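PDB 2A5Z: lambda phage protein with carbohydrate-binding module from Shewanella oneidensis, which is of unknown function but binds magnesium and folds as a jelly roll with a carbohydrate-binding module, so that it may recognise sugars. Local coordinates for residues C[49-55]-C[246-252]; C[54-59]-C[88-92]. All coordinates share one frame; numbering follows the deposited sequence.

How the contacts relate
The two contacts show how one metal ion can tie together chain segments that lie far apart in sequence. Contact 1 pairs strand 48-53, outermost within the chain in a six-stranded antiparallel sheet, with strand 245-254 near the C-terminal end. Contact 2 follows as the chain leaves strand 48-53: segment 54-59 continues straight on from 49-55 and meets the corner at 88-92, which falls between the two halves of contact 1. Their centres lie 12 Å apart, and they share Asp54 and Phe55. Ile246 O and Gln91 N, 2.8 Å apart, probably form a hydrogen bond linking them directly. Both reach the same magnesium, at a place where a second subunit also approaches, so metal site and subunit interface adjoin.

Contact 1 of 2, residues C[49-55]-C[246-252]; sequences FYASYDF and IDLIEFK. With MG (magnesium ion), chain F.
Phe55 and Ile246 pack tightly. CG2 of Ile246 sits over one face of the Phe55 ring, 3.7 Å from its centroid, a CH-pi contact. CD2 of Tyr53 lies over the centre of the opposite face, while CG2 of Ile249 meets the ring edge. Alongside, magnesium is chelated by O and OD1 of Asp54 and of Asp247, each about 2.2 Å away; Phe88 O and Gly89 O complete the shell. The outer carboxylate oxygens are salt-bridged to Arg259 of the second subunit, and that of Asp247 also bonds His87. Strands 49-53 and 248-252 run antiparallel in a jelly-roll sheet, and Asp247 and Leu248 together face Tyr123 as a classic beta bulge where the chain turns its corner. Four backbone bonds join the strands; Phe251 N to Ala51 O, at 2.7 Å, is nearly straight (175°). The face with Phe49, Ala51 and Phe251 is buried; the one with Tyr50, Glu250 and Lys252 is partly exposed. There Tyr50, CG anti to its N (chi1 -169°), reaches across, its ring plane 70° from the Glu250 carboxylate, and OH donates to the anti lone pair of OE1 (2.6 Å) at the ring edge. Along the same strand Lys252 NZ makes a long salt bridge to Glu250 OE2, with Glu119 a second, weak partner.

Contact 2 of 2, residues C[54-59]-C[88-92]; sequences DFMMHS and FGVQP. With MG (magnesium ion), chain F.
Met56, modelled as selenomethionine, folds round towards the Phe88 ring. The backbone sets Met56 CB 3.9 Å from CE2 of Phe88. Met56 CG lies between backbone N and carbonyl carbon (chi1 83°), and bends at chi2 and chi3 bring CE back to 4.0 Å from Phe88 CE2. The Phe88 side chain, extended opposite its own N (chi1 174°), offers its edge to Asp54: OD2 of Asp54, salt-bridged to Arg259 of the second subunit, lies in the ring plane, 3.8 Å from Phe88 CD2. CB of Gln91 rests 3.7 Å from CD1 of Phe55; beyond it the Gln91 chain bends at chi2, carrying the amide up to Ser59. Between these two patches the backbones close in, CA of Met56 lying 4.1 Å from CA of Gly89. Gly89 has a positive phi of 77°, favourable to glycine, and turns the chain at a corner. Here the carbonyls of Phe88 and Gly89 each reach the magnesium at about 2.2 Å; Phe88 O stands trans to Asp247 O, and Gly89 O trans to Asp54 OD1, in an octahedral shell. The two carboxylates formally match the ion's charge, and the cation probably offsets repulsion among oxygens such as Asp54 O and Gly89 O, 2.9 Å apart.

Contact 1 of 2, residues C[49-55]-C[246-252]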
loop_
_atom_site.group_PDB
_atom_site.type_symbol
_atom_site.label_atom_id
_atom_site.label_comp_id
_atom_site.label_asym_id
_atom_site.label_seq_id
_atom_site.Cartn_x
_atom_site.Cartn_y
_atom_site.Cartn_z
ATOM N N PHE C 49 4.932 -2.132 -16.980
ATOM C CA PHE C 49 4.988 -1.962 -15.540
ATOM C C PHE C 49 5.203 -0.500 -15.198
ATOM O O PHE C 49 6.042 0.158 -15.805
ATOM C CB PHE C 49 6.094 -2.811 -14.897
ATOM C CG PHE C 49 6.231 -2.582 -13.414
ATOM C CD1 PHE C 49 5.479 -3.326 -12.511
ATOM C CD2 PHE C 49 7.094 -1.598 -12.923
ATOM C CE1 PHE C 49 5.587 -3.107 -11.138
ATOM C CE2 PHE C 49 7.205 -1.369 -11.556
ATOM C CZ PHE C 49 6.448 -2.126 -10.661
ATOM N N TYR C 50 4.444 -0.012 -14.219
ATOM C CA TYR C 50 4.614 1.335 -13.698
ATOM C C TYR C 50 4.507 1.359 -12.172
ATOM O O TYR C 50 3.632 0.709 -11.601
ATOM C CB TYR C 50 3.571 2.288 -14.304
ATOM C CG TYR C 50 3.877 3.725 -13.984
ATOM C CD1 TYR C 50 4.717 4.473 -14.812
ATOM C CD2 TYR C 50 3.367 4.330 -12.836
ATOM C CE1 TYR C 50 5.027 5.800 -14.513
ATOM C CE2 TYR C 50 3.683 5.660 -12.522
ATOM C CZ TYR C 50 4.510 6.376 -13.364
ATOM O OH TYR C 50 4.816 7.677 -13.073
ATOM N N ALA C 51 5.399 2.109 -11.526
ATOM C CA ALA C 51 5.301 2.394 -10.094
ATOM C C ALA C 51 5.929 3.753 -9.792
ATOM O O ALA C 51 6.912 4.140 -10.420
ATOM C CB ALA C 51 5.973 1.300 -9.261
ATOM N N SER C 52 5.346 4.484 -8.850
ATOM C CA SER C 52 5.919 5.753 -8.421
ATOM C C SER C 52 5.563 6.030 -6.970
ATOM O O SER C 52 4.554 5.537 -6.464
ATOM C CB SER C 52 5.437 6.895 -9.317
ATOM O OG SER C 52 4.069 7.153 -9.094
ATOM N N TYR C 53 6.409 6.798 -6.300
ATOM C CA TYR C 53 6.104 7.257 -4.952
ATOM C C TYR C 53 6.565 8.706 -4.770
ATOM O O TYR C 53 7.647 9.075 -5.209
ATOM C CB TYR C 53 6.683 6.314 -3.888
ATOM C CG TYR C 53 6.337 6.758 -2.483
ATOM C CD1 TYR C 53 5.001 6.942 -2.102
ATOM C CD2 TYR C 53 7.340 7.035 -1.551
ATOM C CE1 TYR C 53 4.675 7.380 -0.825
ATOM C CE2 TYR C 53 7.021 7.467 -0.271
ATOM C CZ TYR C 53 5.684 7.633 0.077
ATOM O OH TYR C 53 5.365 8.071 1.328
ATOM N N ASP C 54 5.714 9.519 -4.141
ATOM C CA ASP C 54 5.909 10.966 -4.051
ATOM C C ASP C 54 6.259 11.440 -2.632
ATOM O O ASP C 54 6.234 12.633 -2.359
ATOM C CB ASP C 54 4.648 11.698 -4.556
ATOM C CG ASP C 54 4.955 13.036 -5.231
ATOM O OD1 ASP C 54 6.107 13.500 -5.197
ATOM O OD2 ASP C 54 4.032 13.642 -5.825
ATOM N N PHE C 55 6.542 10.505 -1.730
ATOM C CA PHE C 55 7.086 10.822 -0.397
ATOM C C PHE C 55 6.261 11.803 0.437
ATOM O O PHE C 55 6.805 12.726 1.033
ATOM C CB PHE C 55 8.563 11.249 -0.513
ATOM C CG PHE C 55 9.451 10.147 -0.993
ATOM C CD1 PHE C 55 10.089 9.306 -0.085
ATOM C CD2 PHE C 55 9.609 9.912 -2.361
ATOM C CE1 PHE C 55 10.899 8.261 -0.528
ATOM C CE2 PHE C 55 10.407 8.873 -2.820
ATOM C CZ PHE C 55 11.057 8.041 -1.905
ATOM N N ILE C 246 14.726 13.336 -1.116
ATOM C CA ILE C 246 13.965 12.792 -2.255
ATOM C C ILE C 246 12.500 13.258 -2.262
ATOM O O ILE C 246 11.799 13.198 -1.240
ATOM C CB ILE C 246 14.112 11.243 -2.407
ATOM C CG1 ILE C 246 13.388 10.735 -3.676
ATOM C CG2 ILE C 246 13.689 10.510 -1.114
ATOM C CD1 ILE C 246 13.856 9.371 -4.172
ATOM N N ASP C 247 12.086 13.745 -3.432
ATOM C CA ASP C 247 10.731 14.208 -3.699
ATOM C C ASP C 247 9.923 13.070 -4.340
ATOM O O ASP C 247 8.813 12.776 -3.929
ATOM C CB ASP C 247 10.805 15.417 -4.654
ATOM C CG ASP C 247 9.438 15.902 -5.142
ATOM O OD1 ASP C 247 8.436 15.709 -4.441
ATOM O OD2 ASP C 247 9.366 16.511 -6.235
ATOM N N LEU C 248 10.510 12.406 -5.327
ATOM C CA LEU C 248 9.735 11.577 -6.234
ATOM C C LEU C 248 10.630 10.572 -6.944
ATOM O O LEU C 248 11.737 10.911 -7.373
ATOM C CB LEU C 248 9.031 12.486 -7.260
ATOM C CG LEU C 248 8.245 11.965 -8.469
ATOM C CD1 LEU C 248 7.146 11.018 -8.043
ATOM C CD2 LEU C 248 7.658 13.137 -9.242
ATOM N N ILE C 249 10.142 9.340 -7.057
ATOM C CA ILE C 249 10.798 8.312 -7.856
ATOM C C ILE C 249 9.750 7.653 -8.753
ATOM O O ILE C 249 8.599 7.516 -8.352
ATOM C CB ILE C 249 11.564 7.273 -6.962
ATOM C CG1 ILE C 249 12.462 6.360 -7.815
ATOM C CG2 ILE C 249 10.605 6.489 -6.040
ATOM C CD1 ILE C 249 13.499 5.567 -7.011
ATOM N N GLU C 250 10.148 7.278 -9.966
ATOM C CA GLU C 250 9.261 6.612 -10.922
ATOM C C GLU C 250 9.985 5.433 -11.576
ATOM O O GLU C 250 11.142 5.560 -11.963
ATOM C CB GLU C 250 8.791 7.614 -11.983
ATOM C CG GLU C 250 8.018 6.999 -13.143
ATOM C CD GLU C 250 7.855 7.964 -14.321
ATOM O OE1 GLU C 250 6.770 8.573 -14.456
ATOM O OE2 GLU C 250 8.817 8.118 -15.104
ATOM N N PHE C 251 9.295 4.295 -11.682
ATOM C CA PHE C 251 9.784 3.099 -12.384
ATOM C C PHE C 251 8.872 2.788 -13.572
ATOM O O PHE C 251 7.650 2.699 -13.404
ATOM C CB PHE C 251 9.778 1.876 -11.453
ATOM C CG PHE C 251 10.831 1.912 -10.382
ATOM C CD1 PHE C 251 12.008 1.196 -10.528
ATOM C CD2 PHE C 251 10.639 2.651 -9.220
ATOM C CE1 PHE C 251 12.991 1.221 -9.529
ATOM C CE2 PHE C 251 11.614 2.693 -8.214
ATOM C CZ PHE C 251 12.791 1.981 -8.375
ATOM N N LYS C 252 9.456 2.608 -14.754
ATOM C CA LYS C 252 8.705 2.074 -15.907
ATOM C C LYS C 252 9.499 1.109 -16.779
ATOM O O LYS C 252 10.661 1.361 -17.105
ATOM C CB LYS C 252 8.064 3.174 -16.765
ATOM C CG LYS C 252 8.906 4.377 -17.036
ATOM C CD LYS C 252 8.076 5.443 -17.778
ATOM C CE LYS C 252 8.937 6.646 -18.112
ATOM N NZ LYS C 252 8.241 7.661 -18.975
HETATM MG MG MG F . 7.240 14.183 -3.485
#

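Contact 2 of 2, residues C[54-59]-C[88-92]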
loop_
_atom_site.group_PDB
_atom_site.type_symbol
_atom_site.label_atom_id
_atom_site.label_comp_id
_atom_site.label_asym_id
_atom_site.label_seq_id
_atom_site.Cartn_x
_atom_site.Cartn_y
_atom_site.Cartn_z
ATOM N N ASP C 54 5.714 9.519 -4.141
ATOM C CA ASP C 54 5.909 10.966 -4.051
ATOM C C ASP C 54 6.259 11.440 -2.632
ATOM O O ASP C 54 6.234 12.633 -2.359
ATOM C CB ASP C 54 4.648 11.698 -4.556
ATOM C CG ASP C 54 4.955 13.036 -5.231
ATOM O OD1 ASP C 54 6.107 13.500 -5.197
ATOM O OD2 ASP C 54 4.032 13.642 -5.825
ATOM N N PHE C 55 6.542 10.505 -1.730
ATOM C CA PHE C 55 7.086 10.822 -0.397
ATOM C C PHE C 55 6.261 11.803 0.437
ATOM O O PHE C 55 6.805 12.726 1.033
ATOM C CB PHE C 55 8.563 11.249 -0.513
ATOM C CG PHE C 55 9.451 10.147 -0.993
ATOM C CD1 PHE C 55 10.089 9.306 -0.085
ATOM C CD2 PHE C 55 9.609 9.912 -2.361
ATOM C CE1 PHE C 55 10.899 8.261 -0.528
ATOM C CE2 PHE C 55 10.407 8.873 -2.820
ATOM C CZ PHE C 55 11.057 8.041 -1.905
HETATM N N MSE C 56 4.950 11.575 0.494
HETATM C CA MSE C 56 4.051 12.395 1.309
HETATM C C MSE C 56 3.602 11.699 2.596
HETATM O O MSE C 56 3.081 12.356 3.496
HETATM C CB MSE C 56 2.833 12.872 0.487
HETATM C CG MSE C 56 1.679 11.858 0.376
HETATM SE SE MSE C 56 1.968 10.444 -0.715
HETATM C CE MSE C 56 1.538 11.153 -2.290
HETATM N N MSE C 57 3.802 10.380 2.678
HETATM C CA MSE C 57 3.336 9.590 3.824
HETATM C C MSE C 57 4.227 9.769 5.057
HETATM O O MSE C 57 5.437 10.006 4.944
HETATM C CB MSE C 57 3.244 8.088 3.488
HETATM C CG MSE C 57 2.405 7.715 2.257
HETATM SE SE MSE C 57 2.394 5.916 1.929
HETATM C CE MSE C 57 1.712 5.355 3.486
ATOM N N HIS C 58 3.601 9.674 6.228
ATOM C CA HIS C 58 4.291 9.552 7.515
ATOM C C HIS C 58 5.255 8.365 7.378
ATOM O O HIS C 58 4.839 7.278 6.963
ATOM C CB HIS C 58 3.223 9.307 8.590
ATOM C CG HIS C 58 3.739 9.230 9.996
ATOM N ND1 HIS C 58 4.487 10.232 10.578
ATOM C CD2 HIS C 58 3.550 8.295 10.959
ATOM C CE1 HIS C 58 4.759 9.904 11.831
ATOM N NE2 HIS C 58 4.196 8.735 12.087
ATOM N N SER C 59 6.541 8.574 7.673
ATOM C CA SER C 59 7.545 7.560 7.308
ATOM C C SER C 59 8.057 6.652 8.428
ATOM O O SER C 59 8.894 5.781 8.172
ATOM C CB SER C 59 8.709 8.165 6.506
ATOM O OG SER C 59 9.391 9.182 7.222
ATOM N N PHE C 88 6.037 18.311 -4.015
ATOM C CA PHE C 88 5.026 17.881 -3.053
ATOM C C PHE C 88 5.503 16.604 -2.382
ATOM O O PHE C 88 5.671 15.600 -3.050
ATOM C CB PHE C 88 3.714 17.610 -3.797
ATOM C CG PHE C 88 2.624 17.012 -2.947
ATOM C CD1 PHE C 88 1.903 17.802 -2.053
ATOM C CD2 PHE C 88 2.288 15.669 -3.067
ATOM C CE1 PHE C 88 0.885 17.253 -1.277
ATOM C CE2 PHE C 88 1.267 15.110 -2.291
ATOM C CZ PHE C 88 0.566 15.906 -1.395
ATOM N N GLY C 89 5.707 16.648 -1.069
ATOM C CA GLY C 89 6.165 15.491 -0.319
ATOM C C GLY C 89 7.647 15.272 -0.539
ATOM O O GLY C 89 8.056 14.771 -1.568
ATOM N N VAL C 90 8.458 15.672 0.427
ATOM C CA VAL C 90 9.911 15.562 0.317
ATOM C C VAL C 90 10.433 14.880 1.576
ATOM O O VAL C 90 10.075 15.281 2.683
ATOM C CB VAL C 90 10.581 16.961 0.178
ATOM C CG1 VAL C 90 12.124 16.847 0.191
ATOM C CG2 VAL C 90 10.098 17.684 -1.093
ATOM N N GLN C 91 11.265 13.853 1.396
ATOM C CA GLN C 91 11.895 13.152 2.509
ATOM C C GLN C 91 13.365 13.567 2.636
ATOM O O GLN C 91 14.206 13.107 1.853
ATOM C CB GLN C 91 11.778 11.626 2.322
ATOM C CG GLN C 91 12.460 10.786 3.401
ATOM C CD GLN C 91 11.846 10.970 4.767
ATOM O OE1 GLN C 91 12.314 11.785 5.563
ATOM N NE2 GLN C 91 10.787 10.232 5.046
ATOM N N PRO C 92 13.672 14.458 3.605
ATOM C CA PRO C 92 15.058 14.797 3.913
ATOM C C PRO C 92 15.680 13.706 4.773
ATOM O O PRO C 92 14.979 13.054 5.567
ATOM C CB PRO C 92 14.943 16.105 4.707
ATOM C CG PRO C 92 13.493 16.492 4.648
ATOM C CD PRO C 92 12.749 15.217 4.458
HETATM MG MG MG F . 7.240 14.183 -3.485
#